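Local coordinates for protein Pre-mRNA-processing-splicing factor 8 (Cryptococcus neoformans var. grubii serotype A, PDB 6MX6) that carries, within a spliceosomal protein, an intein of the Hint (Hedgehog/intein) family that probably excises itself by protein splicing and joins its flanking host segments, at residues A[6-10]-A[20-24]; A[30-34]-A[162-166]; A[71-76]-A[115-120]. All blocks are in the same frame, centred on the assembly; numbering follows the deposited sequence.

Contact 1 (A[6-10]-A[20-24]); sequences LQNGT and VLVED
Glu23 reaches across to the turn and takes the N-H of Gly9 on its carboxylate: Gly9 N to Glu23 OE1 is 2.8 Å, with an N-H...O angle of 160°. The donor meets OE1 on its syn side, slightly out of the carboxylate plane. Two torsions fold the acid back this way: CG sits between backbone N and carbonyl carbon (chi1 69°), and the chain bends at chi2. The same fold lays the carboxylate against the Asn8 amide, their planes 17° apart and stacked, with Asn8 CB 3.7 Å from Glu23 OE1. Asn8 OD1 is bonded to Ser155 OG of strand 152-159, which helps to hold the amide in place.

Val22 packs its CG1 against the turn: CG1 lies 3.4 Å from Gln7 O and 4.0 Å from Thr10 CB. Gln7 O is gripped twice from Thr10, by its N and, at 2.7 Å, by OG1 in the carbonyl plane on a lone pair. Val22 N donates to Thr10 O at 2.9 Å, just beyond the 11-13/19-21 hairpin. The arrangement is a type II beta turn, Gln7 to Thr10, with Gly9 at positive phi, lodged against a 3-10 segment near the N terminus of a Hint fold.

Contact 2 (A[30-34]-A[162-166]); sequences QLLGP and DSLYL
Strands 30-32 and 164-166 meet nearly at right angles, their axes 78° apart and 5.8 Å at closest approach, with Gly33 opposite Tyr165. The two strands belong to different sheets of the beta-rich Hint fold, and they cross rather than pair side by side: 30-32 is the edge strand of one sheet, and 164-166 pairs with the C-terminal strand 172-174. At the crossing the Leu32 carbonyl points into the other backbone. Its O lies 3.3 Å from Tyr165 CA, a CA-H...O contact.

Leu166 supplies much of the apolar surface, and its two methyls divide the work. CD1 lies 4.1 Å from Leu32 CG, the two side chains crossing at a slant, and also approaches the Gly33 carbonyl. CD2 goes instead to Pro34, 4.0 Å from its CA. Leu32 CG, anti to the backbone N (chi1 -173°), is thereby turned to this partner. Leu31 CD1, for its part, comes obliquely to the Tyr165 ring, whose hydroxyl end leads away from 30-34; Leu31 also packs on Phe157 and Val159 of strand 152-159.

The Pro34 ring finishes the contact. Its CD and CG rest on Leu164 CB, CD at 3.8 Å, the two side chains crossing at about a right angle, and CG also faces Asp162 OD2. Asp162 OD1 has two partners: a salt bridge with Arg39 NE and the N-H of Leu164, which makes an Asx turn, with Asp162 CG held between its backbone N and carbonyl carbon. In that turn Leu164 N donates to Asp162 OD1 at 3.1 Å, arriving from above the carboxylate plane, 61° out of it.

Contact 3 (A[71-76]-A[115-120]); sequences LSMYKE and QKYKLF
Lys75 runs out alongside the Tyr117 ring, both side chains leaving the same face of the sheet and pointing the same way. From CB, the chain is set anti to the backbone N (chi1 -170°) and stays extended through CE. CG stands over the centre of the ring, 4.1 Å from the centroid and 11° off the normal, a CH-pi contact. CD is then over the phenol end, 3.6 Å from Tyr117 CZ, and CE continues to the hydroxyl, 3.4 Å from Tyr117 OH. The bend at chi4 ends the chain with NZ 5.4 Å from Lys116 NZ; the latter has a salt bridge to Glu113. Met73 also reaches Tyr117: its CE touches the tyrosine CB, while SD approaches the ring obliquely as a Met-aromatic contact.

The two strands are neighbours in the larger antiparallel sheet of this Hint domain, between strands 139-147 and 96-102. Tyr74 and Lys118 form a hydrogen-bonded pair, with Tyr74 N to Lys118 O at 2.8 Å and the return bond equally short. Lys75 and Tyr117 form the adjacent non-hydrogen-bonded pair, and Glu76 N to Lys116 O continues the register.

On the face that carries Tyr74 and Lys118, the edge of the Tyr74 ring meets the face of Phe120. This T-shaped pair has centroids 4.6 Å apart and planes at 64°, with Tyr74 CE2 over the middle of the Phe120 ring. Near the other end of the pairing Lys118, bent at chi2 and chi4, brings NZ to Glu76 OE2 at 3.0 Å, a salt bridge entered from above the carboxylate plane. Where the strands splay, a water bridges Ser72 O and Phe120 N.

From the N terminus, contact 1 closes first, the nine residues between its segments making up strand 11-13, the turn and the start of strand 19-21. The chain then enters strand 30-32, which opens contact 2; that contact closes only at 162-166, after 127 residues. Contact 3 opens and closes wholly within this span, joining 71-76 to 115-120. Contact 2 brings the C-terminal hairpin to the N-terminal part of the fold. It touches both others: Leu6 CD1 lies 3.2 Å from Tyr165 OH, and Leu164 CD2 lies 3.2 Å from Ser72 OG. Contacts 1 and 3 sit on opposite sides of the chain's centre, their centres about 23 Å apart.

Contact 1 (A[6-10]-A[20-24])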
loop_
_atom_site.group_PDB
_atom_site.type_symbol
_atom_site.label_atom_id
_atom_site.label_comp_id
_atom_site.label_asym_id
_atom_site.label_seq_id
_atom_site.Cartn_x
_atom_site.Cartn_y
_atom_site.Cartn_z
ATOM N N LEU A 6 -5.164 -4.837 3.609
ATOM C CA LEU A 6 -3.789 -5.315 3.731
ATOM C C LEU A 6 -3.706 -6.579 4.572
ATOM O O LEU A 6 -4.497 -6.784 5.493
ATOM C CB LEU A 6 -2.893 -4.249 4.369
ATOM C CG LEU A 6 -2.828 -2.915 3.630
ATOM C CD1 LEU A 6 -1.992 -1.943 4.452
ATOM C CD2 LEU A 6 -2.220 -3.102 2.257
ATOM N N GLN A 7 -2.707 -7.413 4.277
ATOM C CA GLN A 7 -2.523 -8.625 5.055
ATOM C C GLN A 7 -2.224 -8.287 6.504
ATOM O O GLN A 7 -1.462 -7.357 6.796
ATOM C CB GLN A 7 -1.377 -9.471 4.501
ATOM C CG GLN A 7 -1.266 -10.814 5.196
ATOM C CD GLN A 7 -0.205 -11.695 4.567
ATOM O OE1 GLN A 7 0.957 -11.310 4.489
ATOM N NE2 GLN A 7 -0.603 -12.880 4.109
ATOM N N ASN A 8 -2.837 -9.039 7.416
ATOM C CA ASN A 8 -2.518 -8.883 8.829
ATOM C C ASN A 8 -1.020 -9.041 9.060
ATOM O O ASN A 8 -0.368 -9.917 8.482
ATOM C CB ASN A 8 -3.284 -9.898 9.669
ATOM C CG ASN A 8 -4.741 -9.504 9.874
ATOM O OD1 ASN A 8 -5.244 -8.579 9.237
ATOM N ND2 ASN A 8 -5.422 -10.213 10.763
ATOM N N GLY A 9 -0.484 -8.199 9.929
ATOM C CA GLY A 9 0.939 -8.167 10.187
ATOM C C GLY A 9 1.680 -7.110 9.408
ATOM O O GLY A 9 2.888 -6.938 9.621
ATOM N N THR A 10 1.000 -6.400 8.515
ATOM C CA THR A 10 1.610 -5.269 7.835
ATOM C C THR A 10 1.872 -4.157 8.848
ATOM O O THR A 10 0.986 -3.786 9.623
ATOM C CB THR A 10 0.711 -4.769 6.705
ATOM O OG1 THR A 10 0.462 -5.826 5.757
ATOM C CG2 THR A 10 1.369 -3.604 5.998
ATOM N N VAL A 20 2.544 0.438 14.291
ATOM C CA VAL A 20 1.313 -0.260 14.662
ATOM C C VAL A 20 1.009 -1.283 13.575
ATOM O O VAL A 20 1.166 -0.999 12.385
ATOM C CB VAL A 20 0.125 0.712 14.862
ATOM C CG1 VAL A 20 -0.109 1.569 13.627
ATOM C CG2 VAL A 20 -1.149 -0.051 15.219
ATOM N N LEU A 21 0.607 -2.485 13.978
ATOM C CA LEU A 21 0.198 -3.475 12.989
ATOM C C LEU A 21 -1.177 -3.103 12.446
ATOM O O LEU A 21 -2.006 -2.526 13.152
ATOM C CB LEU A 21 0.175 -4.878 13.595
ATOM C CG LEU A 21 1.516 -5.423 14.108
ATOM C CD1 LEU A 21 1.337 -6.833 14.668
ATOM C CD2 LEU A 21 2.582 -5.405 13.024
ATOM N N VAL A 22 -1.404 -3.415 11.168
ATOM C CA VAL A 22 -2.616 -2.950 10.500
ATOM C C VAL A 22 -3.860 -3.437 11.238
ATOM O O VAL A 22 -4.861 -2.717 11.335
ATOM C CB VAL A 22 -2.624 -3.385 9.018
ATOM C CG1 VAL A 22 -2.580 -4.911 8.885
ATOM C CG2 VAL A 22 -3.852 -2.834 8.314
ATOM N N GLU A 23 -3.814 -4.651 11.784
ATOM C CA GLU A 23 -4.975 -5.200 12.474
ATOM C C GLU A 23 -5.172 -4.611 13.866
ATOM O O GLU A 23 -6.223 -4.847 14.473
ATOM C CB GLU A 23 -4.871 -6.724 12.571
ATOM C CG GLU A 23 -3.778 -7.236 13.497
ATOM C CD GLU A 23 -2.488 -7.544 12.746
ATOM O OE1 GLU A 23 -2.271 -6.936 11.679
ATOM O OE2 GLU A 23 -1.704 -8.396 13.219
ATOM N N ASP A 24 -4.203 -3.857 14.379
ATOM C CA ASP A 24 -4.348 -3.165 15.656
ATOM C C ASP A 24 -4.839 -1.733 15.492
ATOM O O ASP A 24 -5.056 -1.048 16.495
ATOM C CB ASP A 24 -3.017 -3.171 16.419
ATOM C CG ASP A 24 -2.548 -4.577 16.761
ATOM O OD1 ASP A 24 -3.406 -5.479 16.869
ATOM O OD2 ASP A 24 -1.323 -4.783 16.916
#

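Contact 2 (A[30-34]-A[162-166])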
loop_
_atom_site.group_PDB
_atom_site.type_symbol
_atom_site.label_atom_id
_atom_site.label_comp_id
_atom_site.label_asym_id
_atom_site.label_seq_id
_atom_site.Cartn_x
_atom_site.Cartn_y
_atom_site.Cartn_z
ATOM N N GLN A 30 -4.705 7.741 14.748
ATOM C CA GLN A 30 -3.940 8.693 13.957
ATOM C C GLN A 30 -2.753 7.977 13.319
ATOM O O GLN A 30 -1.938 7.370 14.022
ATOM C CB GLN A 30 -3.472 9.860 14.828
ATOM C CG GLN A 30 -4.624 10.668 15.441
ATOM C CD GLN A 30 -5.499 11.325 14.390
ATOM O OE1 GLN A 30 -5.117 12.329 13.791
ATOM N NE2 GLN A 30 -6.685 10.758 14.159
ATOM N N LEU A 31 -2.676 8.039 11.995
ATOM C CA LEU A 31 -1.597 7.488 11.187
ATOM C C LEU A 31 -0.793 8.611 10.549
ATOM O O LEU A 31 -1.213 9.769 10.505
ATOM C CB LEU A 31 -2.153 6.579 10.087
ATOM C CG LEU A 31 -3.021 5.424 10.564
ATOM C CD1 LEU A 31 -3.524 4.666 9.349
ATOM C CD2 LEU A 31 -2.221 4.523 11.484
ATOM N N LEU A 32 0.359 8.245 10.003
ATOM C CA LEU A 32 1.266 9.217 9.414
ATOM C C LEU A 32 1.025 9.313 7.910
ATOM O O LEU A 32 1.072 8.300 7.200
ATOM C CB LEU A 32 2.707 8.829 9.721
ATOM C CG LEU A 32 3.768 9.842 9.302
ATOM C CD1 LEU A 32 3.385 11.233 9.781
ATOM C CD2 LEU A 32 5.105 9.410 9.863
ATOM N N GLY A 33 0.772 10.532 7.428
ATOM C CA GLY A 33 0.641 10.802 6.012
ATOM C C GLY A 33 1.984 11.015 5.344
ATOM O O GLY A 33 3.021 11.214 5.988
ATOM N N PRO A 34 1.974 10.981 4.010
ATOM C CA PRO A 34 3.242 11.105 3.268
ATOM C C PRO A 34 3.898 12.469 3.401
ATOM O O PRO A 34 5.128 12.559 3.295
ATOM C CB PRO A 34 2.826 10.814 1.820
ATOM C CG PRO A 34 1.365 11.134 1.774
ATOM C CD PRO A 34 0.825 10.760 3.120
ATOM N N ASP A 162 -6.005 12.902 1.833
ATOM C CA ASP A 162 -5.697 12.353 0.514
ATOM C C ASP A 162 -5.802 10.833 0.449
ATOM O O ASP A 162 -5.521 10.261 -0.610
ATOM C CB ASP A 162 -4.294 12.780 0.075
ATOM C CG ASP A 162 -3.213 12.360 1.059
ATOM O OD1 ASP A 162 -3.537 11.731 2.090
ATOM O OD2 ASP A 162 -2.028 12.670 0.809
ATOM N N SER A 163 -6.180 10.180 1.552
ATOM C CA SER A 163 -6.325 8.730 1.657
ATOM C C SER A 163 -4.987 7.995 1.602
ATOM O O SER A 163 -4.953 6.792 1.332
ATOM C CB SER A 163 -7.272 8.176 0.583
ATOM O OG SER A 163 -8.599 8.643 0.769
ATOM N N LEU A 164 -3.882 8.686 1.873
ATOM C CA LEU A 164 -2.551 8.098 1.846
ATOM C C LEU A 164 -1.970 8.019 3.256
ATOM O O LEU A 164 -2.196 8.902 4.087
ATOM C CB LEU A 164 -1.621 8.912 0.946
ATOM C CG LEU A 164 -2.113 9.167 -0.475
ATOM C CD1 LEU A 164 -1.066 9.930 -1.258
ATOM C CD2 LEU A 164 -2.457 7.853 -1.167
ATOM N N TYR A 165 -1.218 6.953 3.515
ATOM C CA TYR A 165 -0.571 6.742 4.803
ATOM C C TYR A 165 0.699 5.942 4.551
ATOM O O TYR A 165 0.969 5.515 3.426
ATOM C CB TYR A 165 -1.499 6.035 5.801
ATOM C CG TYR A 165 -1.988 4.682 5.321
ATOM C CD1 TYR A 165 -2.968 4.582 4.342
ATOM C CD2 TYR A 165 -1.463 3.508 5.848
ATOM C CE1 TYR A 165 -3.401 3.352 3.895
ATOM C CE2 TYR A 165 -1.900 2.276 5.413
ATOM C CZ TYR A 165 -2.861 2.201 4.437
ATOM O OH TYR A 165 -3.294 0.970 3.997
ATOM N N LEU A 166 1.489 5.743 5.600
ATOM C CA LEU A 166 2.835 5.207 5.442
ATOM C C LEU A 166 2.982 3.833 6.075
ATOM O O LEU A 166 2.570 3.618 7.223
ATOM C CB LEU A 166 3.868 6.157 6.045
ATOM C CG LEU A 166 4.059 7.475 5.295
ATOM C CD1 LEU A 166 5.241 8.236 5.882
ATOM C CD2 LEU A 166 4.228 7.255 3.796
#

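Contact 3 (A[71-76]-A[115-120])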
loop_
_atom_site.group_PDB
_atom_site.type_symbol
_atom_site.label_atom_id
_atom_site.label_comp_id
_atom_site.label_asym_id
_atom_site.label_seq_id
_atom_site.Cartn_x
_atom_site.Cartn_y
_atom_site.Cartn_z
ATOM N N LEU A 71 -3.392 0.655 -5.326
ATOM C CA LEU A 71 -1.980 1.019 -5.280
ATOM C C LEU A 71 -1.812 2.472 -5.713
ATOM O O LEU A 71 -2.338 2.882 -6.754
ATOM C CB LEU A 71 -1.167 0.110 -6.202
ATOM C CG LEU A 71 -1.382 -1.391 -6.025
ATOM C CD1 LEU A 71 -0.674 -2.164 -7.135
ATOM C CD2 LEU A 71 -0.892 -1.839 -4.655
ATOM N N SER A 72 -1.086 3.242 -4.911
ATOM C CA SER A 72 -0.692 4.592 -5.285
ATOM C C SER A 72 0.682 4.512 -5.932
ATOM O O SER A 72 1.641 4.065 -5.303
ATOM C CB SER A 72 -0.672 5.516 -4.069
ATOM O OG SER A 72 -1.987 5.816 -3.644
ATOM N N MET A 73 0.773 4.930 -7.188
ATOM C CA MET A 73 1.941 4.699 -8.008
ATOM C C MET A 73 2.340 5.985 -8.714
ATOM O O MET A 73 1.614 6.987 -8.710
ATOM C CB MET A 73 1.675 3.591 -9.040
ATOM C CG MET A 73 0.765 2.488 -8.536
ATOM S SD MET A 73 0.887 0.967 -9.500
ATOM C CE MET A 73 2.538 0.429 -9.067
ATOM N N TYR A 74 3.528 5.934 -9.304
ATOM C CA TYR A 74 4.003 6.918 -10.263
ATOM C C TYR A 74 4.125 6.231 -11.614
ATOM O O TYR A 74 4.665 5.126 -11.702
ATOM C CB TYR A 74 5.357 7.495 -9.844
ATOM C CG TYR A 74 5.269 8.695 -8.935
ATOM C CD1 TYR A 74 4.912 9.942 -9.430
ATOM C CD2 TYR A 74 5.546 8.582 -7.581
ATOM C CE1 TYR A 74 4.836 11.043 -8.596
ATOM C CE2 TYR A 74 5.469 9.673 -6.741
ATOM C CZ TYR A 74 5.114 10.900 -7.253
ATOM O OH TYR A 74 5.037 11.989 -6.415
ATOM N N LYS A 75 3.620 6.877 -12.655
ATOM C CA LYS A 75 3.688 6.357 -14.012
ATOM C C LYS A 75 4.594 7.242 -14.857
ATOM O O LYS A 75 4.552 8.469 -14.745
ATOM C CB LYS A 75 2.295 6.282 -14.632
ATOM C CG LYS A 75 2.233 5.532 -15.945
ATOM C CD LYS A 75 0.816 5.538 -16.492
ATOM C CE LYS A 75 0.733 4.827 -17.829
ATOM N NZ LYS A 75 0.302 5.749 -18.915
ATOM N N GLU A 76 5.408 6.612 -15.703
ATOM C CA GLU A 76 6.358 7.344 -16.529
ATOM C C GLU A 76 5.641 8.178 -17.587
ATOM O O GLU A 76 4.555 7.829 -18.060
ATOM C CB GLU A 76 7.336 6.379 -17.206
ATOM C CG GLU A 76 7.932 5.335 -16.272
ATOM C CD GLU A 76 9.439 5.194 -16.411
ATOM O OE1 GLU A 76 10.147 6.227 -16.402
ATOM O OE2 GLU A 76 9.916 4.044 -16.524
ATOM N N GLN A 115 5.496 -2.222 -16.368
ATOM C CA GLN A 115 6.820 -1.699 -16.033
ATOM C C GLN A 115 6.870 -0.172 -15.993
ATOM O O GLN A 115 7.842 0.383 -15.466
ATOM C CB GLN A 115 7.864 -2.227 -17.023
ATOM C CG GLN A 115 7.685 -1.678 -18.423
ATOM C CD GLN A 115 8.553 -2.372 -19.448
ATOM O OE1 GLN A 115 9.146 -3.417 -19.173
ATOM N NE2 GLN A 115 8.633 -1.792 -20.642
ATOM N N LYS A 116 5.862 0.514 -16.532
ATOM C CA LYS A 116 5.804 1.971 -16.474
ATOM C C LYS A 116 5.401 2.489 -15.103
ATOM O O LYS A 116 5.596 3.678 -14.823
ATOM C CB LYS A 116 4.812 2.509 -17.509
ATOM C CG LYS A 116 5.152 2.166 -18.949
ATOM C CD LYS A 116 4.008 2.554 -19.884
ATOM C CE LYS A 116 4.354 2.275 -21.338
ATOM N NZ LYS A 116 3.270 2.724 -22.256
ATOM N N TYR A 117 4.833 1.638 -14.255
ATOM C CA TYR A 117 4.307 2.046 -12.961
ATOM C C TYR A 117 5.294 1.685 -11.864
ATOM O O TYR A 117 5.891 0.605 -11.884
ATOM C CB TYR A 117 2.969 1.368 -12.664
ATOM C CG TYR A 117 1.838 1.721 -13.604
ATOM C CD1 TYR A 117 1.763 1.168 -14.876
ATOM C CD2 TYR A 117 0.826 2.582 -13.201
ATOM C CE1 TYR A 117 0.719 1.481 -15.725
ATOM C CE2 TYR A 117 -0.216 2.897 -14.038
ATOM C CZ TYR A 117 -0.268 2.343 -15.297
ATOM O OH TYR A 117 -1.311 2.658 -16.131
ATOM N N LYS A 118 5.440 2.578 -10.891
ATOM C CA LYS A 118 6.348 2.353 -9.782
ATOM C C LYS A 118 5.650 2.661 -8.467
ATOM O O LYS A 118 4.894 3.629 -8.372
ATOM C CB LYS A 118 7.610 3.211 -9.933
ATOM C CG LYS A 118 8.465 2.787 -11.123
ATOM C CD LYS A 118 9.047 3.975 -11.851
ATOM C CE LYS A 118 9.956 3.530 -12.985
ATOM N NZ LYS A 118 9.217 2.698 -13.971
ATOM N N LEU A 119 5.894 1.820 -7.463
ATOM C CA LEU A 119 5.583 2.192 -6.093
ATOM C C LEU A 119 6.572 3.262 -5.626
ATOM O O LEU A 119 7.577 3.534 -6.283
ATOM C CB LEU A 119 5.630 0.966 -5.186
ATOM C CG LEU A 119 4.616 -0.134 -5.511
ATOM C CD1 LEU A 119 4.924 -1.410 -4.718
ATOM C CD2 LEU A 119 3.210 0.354 -5.198
ATOM N N PHE A 120 6.284 3.890 -4.486
ATOM C CA PHE A 120 7.201 4.928 -4.036
ATOM C C PHE A 120 7.118 5.119 -2.531
ATOM O O PHE A 120 6.137 4.754 -1.880
ATOM C CB PHE A 120 6.945 6.260 -4.750
ATOM C CG PHE A 120 5.602 6.859 -4.478
ATOM C CD1 PHE A 120 4.483 6.429 -5.168
ATOM C CD2 PHE A 120 5.457 7.880 -3.550
ATOM C CE1 PHE A 120 3.242 6.998 -4.931
ATOM C CE2 PHE A 120 4.219 8.451 -3.305
ATOM C CZ PHE A 120 3.111 8.009 -3.997
HETATM O O HOH W 1 3.548 3.275 -3.310
#